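Local coordinates for peroxinectin A (Dictyostelium discoideum, PDB 6ERC), which uses hydrogen peroxide to oxidise phenolic donors, iodide and thiocyanate as a secreted haem peroxidase of the animal peroxidase family, at residues D70-W75 with P272-S277; I265-Y270 with E460-T465. One frame throughout, in Å; residues are numbered along the deposited sequence.

How the contacts relate
Helix 247-275 serves both contacts: its last turn and the residues just after it (272-277) meet helix 70-80 in contact 1, and the turns just before (265-270) meet helix 452-467 in contact 2. The centres lie about 11 Å apart. The two join directly, the F72 and Y270 rings stacking with CE1 of F72 3.4 Å from CE1 of Y270, while W75 NE1 packs 3.3 Å from T266 OG1, a hydroxyl bonded to I262 O. Both reach the haem pocket, through N73 in contact 1 and Y270 in contact 2. The T266 side chain is about 11 Å from that of H81, the predicted proton acceptor; that of F462 is about 9 Å from the haem.

Contact 1 (D70-W75 with P272-S277); sequences DMFNMW and PTTLGS. With HEM (protoporphyrin IX containing Fe), chain F.
The helix that borders the haem, 70-80, meets the last turn of helix 247-275 through one aromatic ring, F72 set against T273 and T274. CZ at the far end of the F72 ring comes to 3.2 Å from T274 OG1, which lies in the ring plane, so the hydroxyl oxygen faces the ring's C-H edge. T273 offers its methyl instead: CG2 is 3.6 Å from CE1 of F72 and approaches obliquely. F72 and T273 reach for each other from opposite directions, whereas the T274 side chain crosses the phenyl at about a right angle. The F72 ring, swung opposite its own backbone N (chi1 171°), stretches across the gap between segments 70-75 and 272-277, whose nearest CA atoms, F72 and T273, are 8.9 Å apart; no hydrogen bond joins these two segments. Both threonine hydroxyls turn back on their own helix, T273 OG1 bonding to E269 O and T274 OG1 to Y270 O. In T273 this rotation (chi1 -62°) sets the methyl, not the hydroxyl, beside F72. T274 OG1 spends its proton on Y270 O, and its oxygen is therefore suited to a weakly polar contact with the ring edge.

In the animal peroxidase fold the helix corresponding to 70-80 runs along the distal side of the haem, and here H81, the predicted proton acceptor, follows its end. N73, next to F72, belongs to the haem pocket: its CB is 3.5 Å from the haem methyl CMC, and its ND2 is hydrogen-bonded to E353 OE1. On the other partner, helix 247-275 stops soon after the contact, where G276 takes a positive phi of 84° that suits glycine. E307 and E353 also touch the F72 side chain in this buried region.

Contact 2 (I265-Y270 with E460-T465); sequences ITYDEY and EQFFRT
Y267 reaches from helix 247-275 to F462 and T465 on helix 452-467, a helix-helix contact in the mainly helical animal peroxidase fold. The axes pass 12.1 Å apart, obliquely antiparallel, and long side chains do the bridging. The tight part is at the phenol. Y267 OH donates to F462 O over 2.6 Å, in the carbonyl plane and on a lone pair, with a C=O...OH angle of 122°. T465 OG1 stands 3.2 Å from the same OH; its rotamer, between backbone N and carbonyl carbon (chi1 41°), brings the hydroxyl there. CD1 of F462 is 3.5 Å from Y267 OH, near the plane of the phenyl, and the two ring planes stand at 90° to each other. W472 meets the Y267 ring edge-to-face, as F296 does that of F462. Packing is looser at T266, whose CG2 stays 4.4 Å from CE1 of F462.

Within helix 247-275 a wider pi-type turn spans 266-270, where I265 O accepts from both E269 N and Y270 N.

Away from this buried core, D268 is exposed, and partly exposed R464, its CB pointing away from Y267's helix, bonds through NH2 to N289 O and Q291 O of the same chain. It grips the E460 carboxylate side-on in a salt bridge, R464 NH1 to E460 OE1 at 3.2 Å and R464 NE to E460 OE2 at 2.8 Å.

Contact 1 (D70-W75 with P272-S277)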
ATOM      1  N   ASP A  70     -12.762   7.441   3.268  1.00 50.78           N
ATOM      2  CA  ASP A  70     -11.529   7.018   3.919  1.00 49.95           C
ATOM      3  C   ASP A  70     -11.338   5.512   3.807  1.00 52.44           C
ATOM      4  O   ASP A  70     -10.203   5.035   3.694  1.00 51.85           O
ATOM      5  CB  ASP A  70     -11.534   7.440   5.389  1.00 51.39           C
ATOM      6  CG  ASP A  70     -11.496   8.949   5.568  1.00 54.03           C
ATOM      7  OD1 ASP A  70     -10.844   9.637   4.750  1.00 54.83           O
ATOM      8  OD2 ASP A  70     -12.116   9.447   6.534  1.00 52.99           O
ATOM      9  N   MET A  71     -12.436   4.749   3.836  1.00 53.27           N
ATOM     10  CA  MET A  71     -12.339   3.300   3.698  1.00 51.71           C
ATOM     11  C   MET A  71     -11.715   2.904   2.367  1.00 49.94           C
ATOM     12  O   MET A  71     -11.066   1.856   2.274  1.00 49.53           O
ATOM     13  CB  MET A  71     -13.727   2.671   3.845  1.00 52.88           C
ATOM     14  CG  MET A  71     -13.753   1.155   3.703  1.00 51.77           C
ATOM     15  SD  MET A  71     -12.738   0.305   4.930  1.00 52.20           S
ATOM     16  CE  MET A  71     -13.826   0.342   6.351  1.00 51.29           C
ATOM     17  N   PHE A  72     -11.900   3.722   1.327  1.00 50.81           N
ATOM     18  CA  PHE A  72     -11.336   3.405   0.017  1.00 51.89           C
ATOM     19  C   PHE A  72      -9.813   3.377   0.062  1.00 50.79           C
ATOM     20  O   PHE A  72      -9.182   2.467  -0.488  1.00 49.42           O
ATOM     21  CB  PHE A  72     -11.825   4.412  -1.025  1.00 53.34           C
ATOM     22  CG  PHE A  72     -11.126   4.300  -2.351  1.00 52.30           C
ATOM     23  CD1 PHE A  72     -11.447   3.287  -3.237  1.00 53.01           C
ATOM     24  CD2 PHE A  72     -10.150   5.213  -2.714  1.00 53.07           C
ATOM     25  CE1 PHE A  72     -10.806   3.182  -4.457  1.00 53.21           C
ATOM     26  CE2 PHE A  72      -9.505   5.115  -3.933  1.00 52.34           C
ATOM     27  CZ  PHE A  72      -9.835   4.099  -4.805  1.00 53.28           C
ATOM     28  N   ASN A  73      -9.197   4.373   0.702  1.00 49.84           N
ATOM     29  CA  ASN A  73      -7.742   4.384   0.774  1.00 50.68           C
ATOM     30  C   ASN A  73      -7.219   3.456   1.861  1.00 48.85           C
ATOM     31  O   ASN A  73      -6.061   3.033   1.791  1.00 48.43           O
ATOM     32  CB  ASN A  73      -7.219   5.816   0.974  1.00 51.97           C
ATOM     33  CG  ASN A  73      -7.315   6.299   2.406  1.00 51.46           C
ATOM     34  OD1 ASN A  73      -6.622   5.802   3.296  1.00 50.82           O
ATOM     35  ND2 ASN A  73      -8.145   7.312   2.627  1.00 51.79           N
ATOM     36  N   MET A  74      -8.049   3.112   2.847  1.00 49.34           N
ATOM     37  CA  MET A  74      -7.664   2.072   3.795  1.00 49.54           C
ATOM     38  C   MET A  74      -7.519   0.726   3.098  1.00 48.52           C
ATOM     39  O   MET A  74      -6.622  -0.059   3.428  1.00 47.87           O
ATOM     40  CB  MET A  74      -8.686   1.988   4.927  1.00 50.36           C
ATOM     41  CG  MET A  74      -8.619   3.155   5.898  1.00 51.56           C
ATOM     42  SD  MET A  74      -7.039   3.248   6.772  1.00 52.35           S
ATOM     43  CE  MET A  74      -7.308   4.697   7.785  1.00 51.96           C
ATOM     44  N   TRP A  75      -8.385   0.440   2.123  1.00 47.62           N
ATOM     45  CA  TRP A  75      -8.220  -0.787   1.352  1.00 49.53           C
ATOM     46  C   TRP A  75      -7.018  -0.690   0.425  1.00 48.54           C
ATOM     47  O   TRP A  75      -6.288  -1.672   0.244  1.00 47.52           O
ATOM     48  CB  TRP A  75      -9.477  -1.096   0.544  1.00 50.11           C
ATOM     49  CG  TRP A  75      -9.395  -2.445  -0.090  1.00 50.33           C
ATOM     50  CD1 TRP A  75      -9.069  -2.730  -1.383  1.00 50.36           C
ATOM     51  CD2 TRP A  75      -9.615  -3.702   0.555  1.00 49.93           C
ATOM     52  NE1 TRP A  75      -9.082  -4.089  -1.586  1.00 49.77           N
ATOM     53  CE2 TRP A  75      -9.414  -4.707  -0.410  1.00 50.24           C
ATOM     54  CE3 TRP A  75      -9.967  -4.074   1.855  1.00 51.35           C
ATOM     55  CZ2 TRP A  75      -9.556  -6.061  -0.116  1.00 52.68           C
ATOM     56  CZ3 TRP A  75     -10.108  -5.419   2.144  1.00 51.32           C
ATOM     57  CH2 TRP A  75      -9.902  -6.396   1.164  1.00 51.64           C
ATOM     58  N   PRO A 272     -12.557  -1.064 -10.146  1.00 57.19           N
ATOM     59  CA  PRO A 272     -13.603  -0.324 -10.869  1.00 57.11           C
ATOM     60  C   PRO A 272     -13.819   1.080 -10.334  1.00 57.97           C
ATOM     61  O   PRO A 272     -14.198   1.972 -11.102  1.00 59.33           O
ATOM     62  CB  PRO A 272     -14.842  -1.205 -10.680  1.00 56.76           C
ATOM     63  CG  PRO A 272     -14.288  -2.572 -10.540  1.00 55.99           C
ATOM     64  CD  PRO A 272     -13.015  -2.413  -9.765  1.00 55.12           C
ATOM     65  N   THR A 273     -13.587   1.306  -9.039  1.00 56.80           N
ATOM     66  CA  THR A 273     -13.662   2.660  -8.497  1.00 58.27           C
ATOM     67  C   THR A 273     -12.449   3.486  -8.908  1.00 57.31           C
ATOM     68  O   THR A 273     -12.585   4.659  -9.274  1.00 57.24           O
ATOM     69  CB  THR A 273     -13.783   2.607  -6.972  1.00 57.58           C
ATOM     70  OG1 THR A 273     -14.997   1.937  -6.609  1.00 56.99           O
ATOM     71  CG2 THR A 273     -13.787   4.012  -6.374  1.00 57.54           C
ATOM     72  N   THR A 274     -11.256   2.892  -8.856  1.00 55.91           N
ATOM     73  CA  THR A 274     -10.037   3.630  -9.174  1.00 54.69           C
ATOM     74  C   THR A 274      -9.957   3.952 -10.662  1.00 55.27           C
ATOM     75  O   THR A 274      -9.639   5.084 -11.047  1.00 54.82           O
ATOM     76  CB  THR A 274      -8.813   2.823  -8.745  1.00 52.86           C
ATOM     77  OG1 THR A 274      -8.917   2.492  -7.355  1.00 52.35           O
ATOM     78  CG2 THR A 274      -7.538   3.617  -8.978  1.00 53.82           C
ATOM     79  N   LEU A 275     -10.236   2.967 -11.511  1.00 55.54           N
ATOM     80  CA  LEU A 275     -10.068   3.097 -12.951  1.00 54.51           C
ATOM     81  C   LEU A 275     -11.384   3.266 -13.697  1.00 55.35           C
ATOM     82  O   LEU A 275     -11.375   3.320 -14.930  1.00 54.78           O
ATOM     83  CB  LEU A 275      -9.332   1.870 -13.499  1.00 53.54           C
ATOM     84  CG  LEU A 275      -8.042   1.479 -12.774  1.00 53.59           C
ATOM     85  CD1 LEU A 275      -7.473   0.200 -13.369  1.00 52.53           C
ATOM     86  CD2 LEU A 275      -7.010   2.601 -12.828  1.00 52.95           C
ATOM     87  N   GLY A 276     -12.510   3.345 -12.990  1.00 56.79           N
ATOM     88  CA  GLY A 276     -13.808   3.457 -13.614  1.00 57.20           C
ATOM     89  C   GLY A 276     -14.413   2.130 -14.032  1.00 56.98           C
ATOM     90  O   GLY A 276     -15.638   1.986 -14.016  1.00 57.11           O
ATOM     91  N   SER A 277     -13.584   1.167 -14.414  1.00 57.51           N
ATOM     92  CA  SER A 277     -14.031  -0.186 -14.719  1.00 58.52           C
ATOM     93  C   SER A 277     -12.807  -1.093 -14.711  1.00 58.04           C
ATOM     94  O   SER A 277     -11.715  -0.685 -14.299  1.00 57.29           O
ATOM     95  CB  SER A 277     -14.766  -0.235 -16.062  1.00 57.81           C
ATOM     96  OG  SER A 277     -13.872  -0.018 -17.138  1.00 56.95           O
TER
HETATM   97  CHA HEM F 604       4.823   3.288   1.188  1.00 54.12           C
HETATM   98  CHB HEM F 604       2.903   5.419   5.080  1.00 50.11           C
HETATM   99  CHC HEM F 604      -1.474   5.302   2.959  1.00 47.77           C
HETATM  100  CHD HEM F 604       0.510   3.391  -1.025  1.00 52.38           C
HETATM  101  C1A HEM F 604       4.689   3.930   2.394  1.00 52.15           C
HETATM  102  C2A HEM F 604       5.769   4.319   3.267  1.00 50.82           C
HETATM  103  C3A HEM F 604       5.248   4.911   4.345  1.00 49.41           C
HETATM  104  C4A HEM F 604       3.811   4.910   4.188  1.00 49.80           C
HETATM  105  CMA HEM F 604       6.015   5.490   5.555  1.00 45.54           C
HETATM  106  CAA HEM F 604       7.258   4.086   2.962  1.00 51.66           C
HETATM  107  CBA HEM F 604       7.879   5.457   2.733  1.00 52.61           C
HETATM  108  CGA HEM F 604       9.126   5.322   1.899  1.00 54.79           C
HETATM  109  O1A HEM F 604       9.026   4.888   0.722  1.00 54.82           O
HETATM  110  O2A HEM F 604      10.224   5.661   2.407  1.00 54.01           O
HETATM  111  C1B HEM F 604       1.555   5.548   4.844  1.00 49.24           C
HETATM  112  C2B HEM F 604       0.601   6.082   5.783  1.00 47.71           C
HETATM  113  C3B HEM F 604      -0.613   6.048   5.207  1.00 48.25           C
HETATM  114  C4B HEM F 604      -0.458   5.493   3.877  1.00 49.49           C
HETATM  115  CMB HEM F 604       1.003   6.572   7.189  1.00 43.14           C
HETATM  116  CAB HEM F 604      -1.982   6.504   5.763  1.00 47.63           C
HETATM  117  CBB HEM F 604      -2.129   7.095   6.953  1.00 48.58           C
HETATM  118  C1C HEM F 604      -1.327   4.784   1.691  1.00 47.66           C
HETATM  119  C2C HEM F 604      -2.381   4.594   0.709  1.00 48.10           C
HETATM  120  C3C HEM F 604      -1.825   4.059  -0.399  1.00 49.54           C
HETATM  121  C4C HEM F 604      -0.411   3.903  -0.136  1.00 51.55           C
HETATM  122  CMC HEM F 604      -3.846   4.984   1.001  1.00 45.50           C
HETATM  123  CAC HEM F 604      -2.412   3.632  -1.770  1.00 47.87           C
HETATM  124  CBC HEM F 604      -3.694   3.709  -2.131  1.00 47.73           C
HETATM  125  C1D HEM F 604       1.836   3.158  -0.756  1.00 52.10           C
HETATM  126  C2D HEM F 604       2.770   2.478  -1.624  1.00 51.41           C
HETATM  127  C3D HEM F 604       3.957   2.464  -1.011  1.00 54.18           C
HETATM  128  C4D HEM F 604       3.816   3.113   0.269  1.00 54.05           C
HETATM  129  CMD HEM F 604       2.425   1.914  -3.018  1.00 49.08           C
HETATM  130  CAD HEM F 604       5.270   1.840  -1.514  1.00 53.66           C
HETATM  131  CBD HEM F 604       5.144   0.347  -1.230  1.00 54.33           C
HETATM  132  CGD HEM F 604       6.482  -0.258  -0.879  1.00 53.26           C
HETATM  133  O1D HEM F 604       6.871  -0.190   0.315  1.00 51.67           O
HETATM  134  O2D HEM F 604       7.163  -0.816  -1.776  1.00 51.47           O
HETATM  135  NA  HEM F 604       3.505   4.305   2.988  1.00 54.14           N
HETATM  136  NB  HEM F 604       0.880   5.198   3.692  1.00 54.65           N
HETATM  137  NC  HEM F 604      -0.141   4.350   1.139  1.00 52.80           N
HETATM  138  ND  HEM F 604       2.509   3.529   0.390  1.00 55.15           N
HETATM  139 FE   HEM F 604       1.694   4.302   2.040  1.00 61.91          FE

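Contact 2 (I265-Y270 with E460-T465)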
ATOM      1  N   ILE A 265     -12.856  -8.301  -3.761  1.00 52.95           N
ATOM      2  CA  ILE A 265     -13.096  -6.899  -3.424  1.00 55.07           C
ATOM      3  C   ILE A 265     -12.186  -5.994  -4.246  1.00 53.67           C
ATOM      4  O   ILE A 265     -12.587  -4.902  -4.667  1.00 52.81           O
ATOM      5  CB  ILE A 265     -12.906  -6.675  -1.911  1.00 54.32           C
ATOM      6  CG1 ILE A 265     -14.051  -7.331  -1.136  1.00 54.02           C
ATOM      7  CG2 ILE A 265     -12.829  -5.181  -1.585  1.00 53.01           C
ATOM      8  CD1 ILE A 265     -13.824  -7.408   0.352  1.00 52.75           C
ATOM      9  N   THR A 266     -10.952  -6.433  -4.489  1.00 51.98           N
ATOM     10  CA  THR A 266     -10.016  -5.613  -5.248  1.00 51.65           C
ATOM     11  C   THR A 266     -10.495  -5.416  -6.683  1.00 51.70           C
ATOM     12  O   THR A 266     -10.543  -4.286  -7.180  1.00 52.15           O
ATOM     13  CB  THR A 266      -8.627  -6.255  -5.223  1.00 52.11           C
ATOM     14  OG1 THR A 266      -8.168  -6.346  -3.868  1.00 50.40           O
ATOM     15  CG2 THR A 266      -7.632  -5.433  -6.036  1.00 51.29           C
ATOM     16  N   TYR A 267     -10.863  -6.502  -7.361  1.00 50.52           N
ATOM     17  CA  TYR A 267     -11.139  -6.447  -8.791  1.00 51.90           C
ATOM     18  C   TYR A 267     -12.608  -6.224  -9.128  1.00 52.57           C
ATOM     19  O   TYR A 267     -12.916  -5.919 -10.286  1.00 52.49           O
ATOM     20  CB  TYR A 267     -10.662  -7.732  -9.468  1.00 51.96           C
ATOM     21  CG  TYR A 267      -9.162  -7.796  -9.642  1.00 51.74           C
ATOM     22  CD1 TYR A 267      -8.320  -7.885  -8.542  1.00 51.37           C
ATOM     23  CD2 TYR A 267      -8.589  -7.770 -10.905  1.00 51.17           C
ATOM     24  CE1 TYR A 267      -6.950  -7.942  -8.697  1.00 49.65           C
ATOM     25  CE2 TYR A 267      -7.220  -7.830 -11.067  1.00 49.51           C
ATOM     26  CZ  TYR A 267      -6.406  -7.917  -9.960  1.00 48.53           C
ATOM     27  OH  TYR A 267      -5.041  -7.980 -10.114  1.00 50.47           O
ATOM     28  N   ASP A 268     -13.519  -6.376  -8.168  1.00 54.77           N
ATOM     29  CA  ASP A 268     -14.926  -6.076  -8.402  1.00 56.06           C
ATOM     30  C   ASP A 268     -15.354  -4.737  -7.822  1.00 56.91           C
ATOM     31  O   ASP A 268     -16.300  -4.129  -8.334  1.00 56.64           O
ATOM     32  CB  ASP A 268     -15.819  -7.177  -7.816  1.00 56.71           C
ATOM     33  CG  ASP A 268     -15.835  -8.437  -8.666  1.00 57.20           C
ATOM     34  OD1 ASP A 268     -15.136  -8.476  -9.701  1.00 56.70           O
ATOM     35  OD2 ASP A 268     -16.560  -9.388  -8.301  1.00 57.42           O
ATOM     36  N   GLU A 269     -14.678  -4.259  -6.779  1.00 57.10           N
ATOM     37  CA  GLU A 269     -15.035  -3.006  -6.127  1.00 57.03           C
ATOM     38  C   GLU A 269     -13.933  -1.961  -6.211  1.00 55.70           C
ATOM     39  O   GLU A 269     -14.183  -0.847  -6.683  1.00 55.78           O
ATOM     40  CB  GLU A 269     -15.396  -3.266  -4.655  1.00 56.30           C
ATOM     41  CG  GLU A 269     -16.695  -4.022  -4.466  1.00 56.81           C
ATOM     42  CD  GLU A 269     -17.034  -4.245  -3.004  1.00 57.62           C
ATOM     43  OE1 GLU A 269     -16.453  -5.164  -2.387  1.00 58.08           O
ATOM     44  OE2 GLU A 269     -17.876  -3.495  -2.467  1.00 58.59           O
ATOM     45  N   TYR A 270     -12.715  -2.289  -5.777  1.00 55.36           N
ATOM     46  CA  TYR A 270     -11.670  -1.276  -5.653  1.00 53.49           C
ATOM     47  C   TYR A 270     -11.246  -0.745  -7.017  1.00 53.17           C
ATOM     48  O   TYR A 270     -11.284   0.465  -7.265  1.00 54.14           O
ATOM     49  CB  TYR A 270     -10.466  -1.850  -4.902  1.00 52.26           C
ATOM     50  CG  TYR A 270      -9.364  -0.839  -4.680  1.00 52.00           C
ATOM     51  CD1 TYR A 270      -9.444   0.089  -3.649  1.00 51.61           C
ATOM     52  CD2 TYR A 270      -8.249  -0.808  -5.504  1.00 52.01           C
ATOM     53  CE1 TYR A 270      -8.444   1.015  -3.446  1.00 50.48           C
ATOM     54  CE2 TYR A 270      -7.242   0.118  -5.306  1.00 50.65           C
ATOM     55  CZ  TYR A 270      -7.348   1.025  -4.276  1.00 50.47           C
ATOM     56  OH  TYR A 270      -6.353   1.951  -4.073  1.00 51.16           O
ATOM     57  N   GLU A 460      -1.777  -1.719 -15.833  1.00 50.45           N
ATOM     58  CA  GLU A 460      -0.852  -2.720 -16.350  1.00 51.28           C
ATOM     59  C   GLU A 460      -0.437  -3.704 -15.265  1.00 51.04           C
ATOM     60  O   GLU A 460      -0.250  -4.896 -15.538  1.00 51.13           O
ATOM     61  CB  GLU A 460       0.368  -2.024 -16.956  1.00 50.51           C
ATOM     62  CG  GLU A 460       1.235  -2.921 -17.831  1.00 51.73           C
ATOM     63  CD  GLU A 460       2.227  -3.754 -17.040  1.00 50.84           C
ATOM     64  OE1 GLU A 460       2.529  -3.391 -15.882  1.00 50.06           O
ATOM     65  OE2 GLU A 460       2.708  -4.774 -17.577  1.00 50.93           O
ATOM     66  N   GLN A 461      -0.293  -3.231 -14.025  1.00 49.67           N
ATOM     67  CA  GLN A 461       0.132  -4.110 -12.941  1.00 49.89           C
ATOM     68  C   GLN A 461      -0.952  -5.126 -12.601  1.00 49.57           C
ATOM     69  O   GLN A 461      -0.713  -6.340 -12.615  1.00 48.68           O
ATOM     70  CB  GLN A 461       0.494  -3.282 -11.706  1.00 49.71           C
ATOM     71  CG  GLN A 461       0.940  -4.120 -10.518  1.00 48.90           C
ATOM     72  CD  GLN A 461       2.154  -4.964 -10.832  1.00 50.12           C
ATOM     73  OE1 GLN A 461       3.259  -4.448 -10.991  1.00 52.02           O
ATOM     74  NE2 GLN A 461       1.954  -6.270 -10.932  1.00 50.73           N
ATOM     75  N   PHE A 462      -2.156  -4.649 -12.285  1.00 48.50           N
ATOM     76  CA  PHE A 462      -3.195  -5.547 -11.797  1.00 50.86           C
ATOM     77  C   PHE A 462      -3.683  -6.512 -12.869  1.00 50.90           C
ATOM     78  O   PHE A 462      -4.255  -7.554 -12.533  1.00 47.80           O
ATOM     79  CB  PHE A 462      -4.358  -4.737 -11.230  1.00 48.85           C
ATOM     80  CG  PHE A 462      -4.071  -4.147  -9.879  1.00 48.76           C
ATOM     81  CD1 PHE A 462      -3.877  -4.968  -8.781  1.00 49.05           C
ATOM     82  CD2 PHE A 462      -3.990  -2.778  -9.706  1.00 49.03           C
ATOM     83  CE1 PHE A 462      -3.608  -4.433  -7.537  1.00 49.06           C
ATOM     84  CE2 PHE A 462      -3.724  -2.239  -8.464  1.00 48.93           C
ATOM     85  CZ  PHE A 462      -3.535  -3.067  -7.378  1.00 48.37           C
ATOM     86  N   PHE A 463      -3.464  -6.207 -14.147  1.00 51.15           N
ATOM     87  CA  PHE A 463      -3.708  -7.211 -15.173  1.00 50.04           C
ATOM     88  C   PHE A 463      -2.785  -8.406 -14.985  1.00 51.17           C
ATOM     89  O   PHE A 463      -3.200  -9.559 -15.156  1.00 52.65           O
ATOM     90  CB  PHE A 463      -3.519  -6.610 -16.562  1.00 50.40           C
ATOM     91  CG  PHE A 463      -3.796  -7.573 -17.675  1.00 50.21           C
ATOM     92  CD1 PHE A 463      -2.793  -8.385 -18.175  1.00 50.88           C
ATOM     93  CD2 PHE A 463      -5.064  -7.672 -18.220  1.00 51.84           C
ATOM     94  CE1 PHE A 463      -3.047  -9.272 -19.199  1.00 51.15           C
ATOM     95  CE2 PHE A 463      -5.325  -8.558 -19.243  1.00 53.29           C
ATOM     96  CZ  PHE A 463      -4.313  -9.359 -19.733  1.00 52.90           C
ATOM     97  N   ARG A 464      -1.527  -8.151 -14.619  1.00 51.26           N
ATOM     98  CA  ARG A 464      -0.556  -9.231 -14.505  1.00 52.22           C
ATOM     99  C   ARG A 464      -0.734 -10.020 -13.213  1.00 51.24           C
ATOM    100  O   ARG A 464      -0.665 -11.254 -13.232  1.00 53.10           O
ATOM    101  CB  ARG A 464       0.863  -8.672 -14.609  1.00 50.80           C
ATOM    102  CG  ARG A 464       1.235  -8.252 -16.024  1.00 52.55           C
ATOM    103  CD  ARG A 464       2.686  -7.814 -16.142  1.00 50.46           C
ATOM    104  NE  ARG A 464       2.953  -6.577 -15.413  1.00 49.55           N
ATOM    105  CZ  ARG A 464       3.506  -6.504 -14.206  1.00 50.41           C
ATOM    106  NH1 ARG A 464       3.702  -5.318 -13.643  1.00 50.88           N
ATOM    107  NH2 ARG A 464       3.871  -7.600 -13.558  1.00 50.87           N
ATOM    108  N   THR A 465      -0.969  -9.344 -12.085  1.00 50.21           N
ATOM    109  CA  THR A 465      -1.120 -10.072 -10.826  1.00 53.95           C
ATOM    110  C   THR A 465      -2.398 -10.903 -10.774  1.00 51.91           C
ATOM    111  O   THR A 465      -2.553 -11.702  -9.845  1.00 51.63           O
ATOM    112  CB  THR A 465      -1.084  -9.115  -9.631  1.00 52.96           C
ATOM    113  OG1 THR A 465      -1.822  -7.926  -9.931  1.00 52.88           O
ATOM    114  CG2 THR A 465       0.359  -8.762  -9.278  1.00 52.53           C
TER